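Long-range contacts in NikO protein (PDB 4FQD), which acts as an enolpyruvyl transferase essential in nikkomycin biosynthesis, probably transferring the enolpyruvyl group of phosphoenolpyruvate to a sugar hydroxyl: residues A298-L303 and G338-S343; D305-R310 and R328-T333. The protein carries 4 engineered substitutions. All coordinates share one frame; numbering follows the deposited sequence.

Contact 1: A298-L303 and G338-S343; sequences APEFDL and GVFSDS
Glu300 sets its CG anti to its own carbonyl carbon and then bends at chi2 (81°), a course that swings the carboxylate across to Phe340 and Ser343. In the inverse alpha/beta barrel of this EPSP synthase-family enzyme, the contact ties the start of helix 298-307 to the loop joining strand 331-334 to helix 344-351. One oxygen does the polar work. The backbone N of Phe340 gives Glu300 OE2 a hydrogen bond of 2.6 Å on its syn side, 28° out of the carboxylate plane. Ser343 OG donates to Glu300 OE2 over 3.0 Å on the anti side, 34° out of plane and from the opposite face, so the oxygen is gripped between two donors. An alanine in place of Glu300 would probably leave the Phe340 N-H and the Ser343 hydroxyl without this acceptor and open a gap beside Val339 CG1.

The apolar half centres on Val339. Its CG2 meets Leu303 CD1 tip to tip at 3.6 Å and lies 3.7 Å from Pro299 CB. The Pro299 ring also covers the loop backbone, with CG 3.5 Å from Gly338 C. Lys218 meets the same loop twice, through a hydrogen bond to Gly338 O and a cation-pi contact with Phe340. Glu300 OE2 also lies at the edge of the Phe340 ring, near its plane, 3.5 Å from CD2.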
loop_
_atom_site.group_PDB
_atom_site.type_symbol
_atom_site.label_atom_id
_atom_site.label_comp_id
_atom_site.label_asym_id
_atom_site.label_seq_id
_atom_site.Cartn_x
_atom_site.Cartn_y
_atom_site.Cartn_z
ATOM N N ALA A 298 -8.770 -13.963 3.182
ATOM C CA ALA A 298 -7.851 -13.658 4.282
ATOM C C ALA A 298 -7.257 -12.238 4.267
ATOM O O ALA A 298 -7.164 -11.609 5.321
ATOM C CB ALA A 298 -6.743 -14.713 4.375
ATOM N N PRO A 299 -6.841 -11.733 3.086
ATOM C CA PRO A 299 -6.385 -10.337 3.075
ATOM C C PRO A 299 -7.499 -9.366 3.459
ATOM O O PRO A 299 -7.253 -8.410 4.194
ATOM C CB PRO A 299 -5.979 -10.115 1.616
ATOM C CG PRO A 299 -5.629 -11.465 1.115
ATOM C CD PRO A 299 -6.589 -12.394 1.791
ATOM N N GLU A 300 -8.708 -9.619 2.964
ATOM C CA GLU A 300 -9.862 -8.790 3.297
ATOM C C GLU A 300 -10.199 -8.861 4.783
ATOM O O GLU A 300 -10.506 -7.845 5.406
ATOM C CB GLU A 300 -11.083 -9.201 2.469
ATOM C CG GLU A 300 -11.111 -8.642 1.054
ATOM C CD GLU A 300 -10.244 -9.426 0.087
ATOM O OE1 GLU A 300 -9.592 -10.400 0.518
ATOM O OE2 GLU A 300 -10.221 -9.067 -1.110
ATOM N N PHE A 301 -10.139 -10.064 5.347
ATOM C CA PHE A 301 -10.483 -10.267 6.751
ATOM C C PHE A 301 -9.436 -9.701 7.704
ATOM O O PHE A 301 -9.751 -9.336 8.838
ATOM C CB PHE A 301 -10.739 -11.748 7.041
ATOM C CG PHE A 301 -12.167 -12.162 6.838
ATOM C CD1 PHE A 301 -12.671 -12.360 5.563
ATOM C CD2 PHE A 301 -13.010 -12.344 7.923
ATOM C CE1 PHE A 301 -13.987 -12.736 5.374
ATOM C CE2 PHE A 301 -14.326 -12.720 7.739
ATOM C CZ PHE A 301 -14.815 -12.918 6.464
ATOM N N ASP A 302 -8.191 -9.627 7.245
ATOM C CA ASP A 302 -7.139 -9.003 8.034
ATOM C C ASP A 302 -7.411 -7.508 8.147
ATOM O O ASP A 302 -7.147 -6.893 9.179
ATOM C CB ASP A 302 -5.767 -9.250 7.409
ATOM C CG ASP A 302 -4.656 -8.521 8.138
ATOM O OD1 ASP A 302 -4.369 -8.880 9.299
ATOM O OD2 ASP A 302 -4.067 -7.589 7.550
ATOM N N LEU A 303 -7.949 -6.932 7.076
ATOM C CA LEU A 303 -8.340 -5.528 7.076
ATOM C C LEU A 303 -9.536 -5.296 7.990
ATOM O O LEU A 303 -9.557 -4.339 8.762
ATOM C CB LEU A 303 -8.667 -5.061 5.660
ATOM C CG LEU A 303 -7.476 -4.844 4.728
ATOM C CD1 LEU A 303 -7.959 -4.443 3.348
ATOM C CD2 LEU A 303 -6.542 -3.789 5.299
ATOM N N GLY A 338 -3.274 -10.461 -2.916
ATOM C CA GLY A 338 -3.747 -9.785 -1.724
ATOM C C GLY A 338 -5.233 -9.496 -1.800
ATOM O O GLY A 338 -6.018 -10.344 -2.224
ATOM N N VAL A 339 -5.615 -8.292 -1.388
ATOM C CA VAL A 339 -7.013 -7.879 -1.408
ATOM C C VAL A 339 -7.536 -7.779 -2.837
ATOM O O VAL A 339 -6.884 -7.198 -3.705
ATOM C CB VAL A 339 -7.200 -6.520 -0.708
ATOM C CG1 VAL A 339 -8.663 -6.102 -0.731
ATOM C CG2 VAL A 339 -6.686 -6.592 0.718
ATOM N N PHE A 340 -8.711 -8.355 -3.074
ATOM C CA PHE A 340 -9.351 -8.287 -4.383
ATOM C C PHE A 340 -9.633 -6.849 -4.794
ATOM O O PHE A 340 -9.835 -5.976 -3.950
ATOM C CB PHE A 340 -10.658 -9.081 -4.389
ATOM C CG PHE A 340 -10.477 -10.547 -4.645
ATOM C CD1 PHE A 340 -10.175 -11.007 -5.916
ATOM C CD2 PHE A 340 -10.626 -11.468 -3.621
ATOM C CE1 PHE A 340 -10.013 -12.355 -6.159
ATOM C CE2 PHE A 340 -10.464 -12.818 -3.858
ATOM C CZ PHE A 340 -10.160 -13.263 -5.129
ATOM N N SER A 341 -9.650 -6.610 -6.099
ATOM C CA SER A 341 -9.946 -5.289 -6.626
ATOM C C SER A 341 -11.429 -4.973 -6.451
ATOM O O SER A 341 -11.815 -3.817 -6.288
ATOM C CB SER A 341 -9.557 -5.216 -8.102
ATOM O OG SER A 341 -9.508 -3.873 -8.550
ATOM N N ASP A 342 -12.252 -6.016 -6.477
ATOM C CA ASP A 342 -13.696 -5.866 -6.334
ATOM C C ASP A 342 -14.109 -5.628 -4.885
ATOM O O ASP A 342 -15.218 -5.165 -4.617
ATOM C CB ASP A 342 -14.419 -7.099 -6.882
ATOM C CG ASP A 342 -14.321 -7.210 -8.389
ATOM O OD1 ASP A 342 -14.337 -6.159 -9.063
ATOM O OD2 ASP A 342 -14.228 -8.345 -8.901
ATOM N N SER A 343 -13.216 -5.949 -3.954
ATOM C CA SER A 343 -13.505 -5.796 -2.532
ATOM C C SER A 343 -13.266 -4.363 -2.069
ATOM O O SER A 343 -13.882 -3.895 -1.111
ATOM C CB SER A 343 -12.648 -6.761 -1.708
ATOM O OG SER A 343 -12.895 -8.107 -2.077
#

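Contact 2: D305-R310 and R328-T333; sequences DRMGVR and RPVEFT
Met307 and Arg328 join the two backbones where helix 298-307 ends in a Schellman motif: Gly308, at phi 99°, is the C-prime residue, and its N makes a weak 3.3 Å bond to Asp305 O while Val309 N turns back to Leu304 O. The positive phi calls for glycine, since a CB here would be jammed against the preceding carbonyl oxygen. Arg328 N donates to Met307 O at 2.8 Å (N-H...O 161°), and a CA-H...O contact of 3.4 Å runs from Met307 CA to Arg328 O. This two-point pairing links the helix end to the approach to strand 331-334.

The bent Arg328 side chain turns one face of its guanidinium to the helix end, Gly308 N standing 4.1 Å above the centre of that group. Beside the backbone pairing, Met307 and Val330 cross at about a right angle, CG to CG1 at 3.7 Å, and Leu350 of helix 344-351 also touches Met307.

Arg306 bends at chi3 (56°) on its way to the strand. Its strongest partner is Asp302, which holds NH1 in a salt bridge; across the contact NH2 makes only a weak in-plane bond of 3.3 Å to Glu331 O. A water adds a second tie, accepting from Arg306 NH2 at 3.0 Å and from Glu331 N at 2.8 Å.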
loop_
_atom_site.group_PDB
_atom_site.type_symbol
_atom_site.label_atom_id
_atom_site.label_comp_id
_atom_site.label_asym_id
_atom_site.label_seq_id
_atom_site.Cartn_x
_atom_site.Cartn_y
_atom_site.Cartn_z
ATOM N N ASP A 305 -10.432 -6.985 10.561
ATOM C CA ASP A 305 -9.987 -7.100 11.944
ATOM C C ASP A 305 -9.266 -5.830 12.383
ATOM O O ASP A 305 -9.384 -5.402 13.531
ATOM C CB ASP A 305 -9.068 -8.310 12.115
ATOM C CG ASP A 305 -8.558 -8.457 13.537
ATOM O OD1 ASP A 305 -9.331 -8.180 14.479
ATOM O OD2 ASP A 305 -7.384 -8.842 13.714
ATOM N N ARG A 306 -8.518 -5.233 11.463
ATOM C CA ARG A 306 -7.779 -4.011 11.753
ATOM C C ARG A 306 -8.707 -2.805 11.872
ATOM O O ARG A 306 -8.412 -1.855 12.598
ATOM C CB ARG A 306 -6.708 -3.765 10.687
ATOM C CG ARG A 306 -5.456 -4.613 10.867
ATOM C CD ARG A 306 -4.731 -4.838 9.548
ATOM N NE ARG A 306 -4.397 -3.590 8.871
ATOM C CZ ARG A 306 -3.911 -3.522 7.635
ATOM N NH1 ARG A 306 -3.705 -4.633 6.943
ATOM N NH2 ARG A 306 -3.632 -2.345 7.092
ATOM N N MET A 307 -9.831 -2.850 11.163
ATOM C CA MET A 307 -10.805 -1.765 11.216
ATOM C C MET A 307 -11.694 -1.876 12.451
ATOM O O MET A 307 -12.331 -0.905 12.855
ATOM C CB MET A 307 -11.663 -1.739 9.947
ATOM C CG MET A 307 -10.871 -1.502 8.672
ATOM S SD MET A 307 -11.907 -1.362 7.202
ATOM C CE MET A 307 -12.548 0.300 7.399
ATOM N N GLY A 308 -11.728 -3.063 13.048
ATOM C CA GLY A 308 -12.539 -3.296 14.227
ATOM C C GLY A 308 -13.860 -3.967 13.901
ATOM O O GLY A 308 -14.772 -3.999 14.727
ATOM N N VAL A 309 -13.962 -4.502 12.688
ATOM C CA VAL A 309 -15.168 -5.193 12.249
ATOM C C VAL A 309 -15.224 -6.613 12.806
ATOM O O VAL A 309 -14.293 -7.397 12.624
ATOM C CB VAL A 309 -15.259 -5.244 10.710
ATOM C CG1 VAL A 309 -16.355 -6.203 10.268
ATOM C CG2 VAL A 309 -15.494 -3.849 10.144
ATOM N N ARG A 310 -16.317 -6.939 13.489
ATOM C CA ARG A 310 -16.485 -8.269 14.060
ATOM C C ARG A 310 -17.304 -9.185 13.156
ATOM O O ARG A 310 -18.446 -8.878 12.815
ATOM C CB ARG A 310 -17.138 -8.197 15.442
ATOM C CG ARG A 310 -17.551 -9.561 15.976
ATOM C CD ARG A 310 -18.205 -9.470 17.344
ATOM N NE ARG A 310 -18.754 -10.759 17.754
ATOM C CZ ARG A 310 -19.317 -10.995 18.935
ATOM N NH1 ARG A 310 -19.401 -10.027 19.837
ATOM N NH2 ARG A 310 -19.791 -12.201 19.217
ATOM N N ARG A 328 -11.695 1.781 12.705
ATOM C CA ARG A 328 -10.338 2.301 12.594
ATOM C C ARG A 328 -9.901 2.346 11.134
ATOM O O ARG A 328 -10.204 1.434 10.365
ATOM C CB ARG A 328 -9.366 1.452 13.415
ATOM C CG ARG A 328 -9.378 1.760 14.904
ATOM C CD ARG A 328 -9.726 0.530 15.723
ATOM N NE ARG A 328 -8.909 -0.622 15.352
ATOM C CZ ARG A 328 -9.009 -1.820 15.920
ATOM N NH1 ARG A 328 -8.228 -2.814 15.519
ATOM N NH2 ARG A 328 -9.891 -2.025 16.888
ATOM N N PRO A 329 -9.188 3.414 10.749
ATOM C CA PRO A 329 -8.732 3.582 9.366
ATOM C C PRO A 329 -7.601 2.620 9.019
ATOM O O PRO A 329 -6.864 2.181 9.903
ATOM C CB PRO A 329 -8.222 5.024 9.346
ATOM C CG PRO A 329 -7.793 5.282 10.745
ATOM C CD PRO A 329 -8.765 4.532 11.611
ATOM N N VAL A 330 -7.475 2.298 7.736
ATOM C CA VAL A 330 -6.428 1.402 7.263
ATOM C C VAL A 330 -5.829 1.900 5.954
ATOM O O VAL A 330 -6.482 2.618 5.196
ATOM C CB VAL A 330 -6.967 -0.025 7.030
ATOM C CG1 VAL A 330 -7.254 -0.721 8.354
ATOM C CG2 VAL A 330 -8.209 0.014 6.154
ATOM N N GLU A 331 -4.580 1.526 5.699
ATOM C CA GLU A 331 -3.980 1.742 4.390
ATOM C C GLU A 331 -3.546 0.396 3.819
ATOM O O GLU A 331 -2.944 -0.422 4.516
ATOM C CB GLU A 331 -2.819 2.747 4.452
ATOM C CG GLU A 331 -1.514 2.227 5.038
ATOM C CD GLU A 331 -0.606 1.586 3.998
ATOM O OE1 GLU A 331 0.453 1.055 4.389
ATOM O OE2 GLU A 331 -0.948 1.613 2.796
ATOM N N PHE A 332 -3.876 0.158 2.556
ATOM C CA PHE A 332 -3.572 -1.121 1.931
ATOM C C PHE A 332 -3.532 -1.011 0.415
ATOM O O PHE A 332 -3.860 0.029 -0.157
ATOM C CB PHE A 332 -4.597 -2.180 2.347
ATOM C CG PHE A 332 -5.984 -1.914 1.836
ATOM C CD1 PHE A 332 -6.851 -1.097 2.541
ATOM C CD2 PHE A 332 -6.423 -2.485 0.652
ATOM C CE1 PHE A 332 -8.128 -0.850 2.075
ATOM C CE2 PHE A 332 -7.697 -2.242 0.180
ATOM C CZ PHE A 332 -8.552 -1.423 0.894
ATOM N N THR A 333 -3.137 -2.101 -0.230
ATOM C CA THR A 333 -3.058 -2.142 -1.680
ATOM C C THR A 333 -3.807 -3.350 -2.226
ATOM O O THR A 333 -3.493 -4.490 -1.886
ATOM C CB THR A 333 -1.597 -2.201 -2.158
ATOM O OG1 THR A 333 -0.900 -1.027 -1.721
ATOM C CG2 THR A 333 -1.536 -2.283 -3.672
HETATM O O HOH W 1 -3.647 0.431 8.115
HETATM O O HOH W 2 -6.329 -0.136 12.147
#

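How the contacts relate
The two contacts lie with centres about 10 Å apart and share helix 298-307: contact 1 uses its first part, contact 2 its end. Along the chain the order is 298-303, 305-310, 328-333, 338-343, so the pairing of contact 2 falls between the two halves of contact 1. Phe332 of contact 2 joins them, its CG 3.5 Å from Leu303 CD1; Leu347 of helix 344-351 packs on Phe332, Leu303 and Val339. Contact 1 is buried, its centre about 13 Å from that of the chain; contact 2, at about 23 Å, is only partly buried. Helix 298-307 thus runs from the buried loop to the side where Glu331 bonds Thr333 of the second subunit.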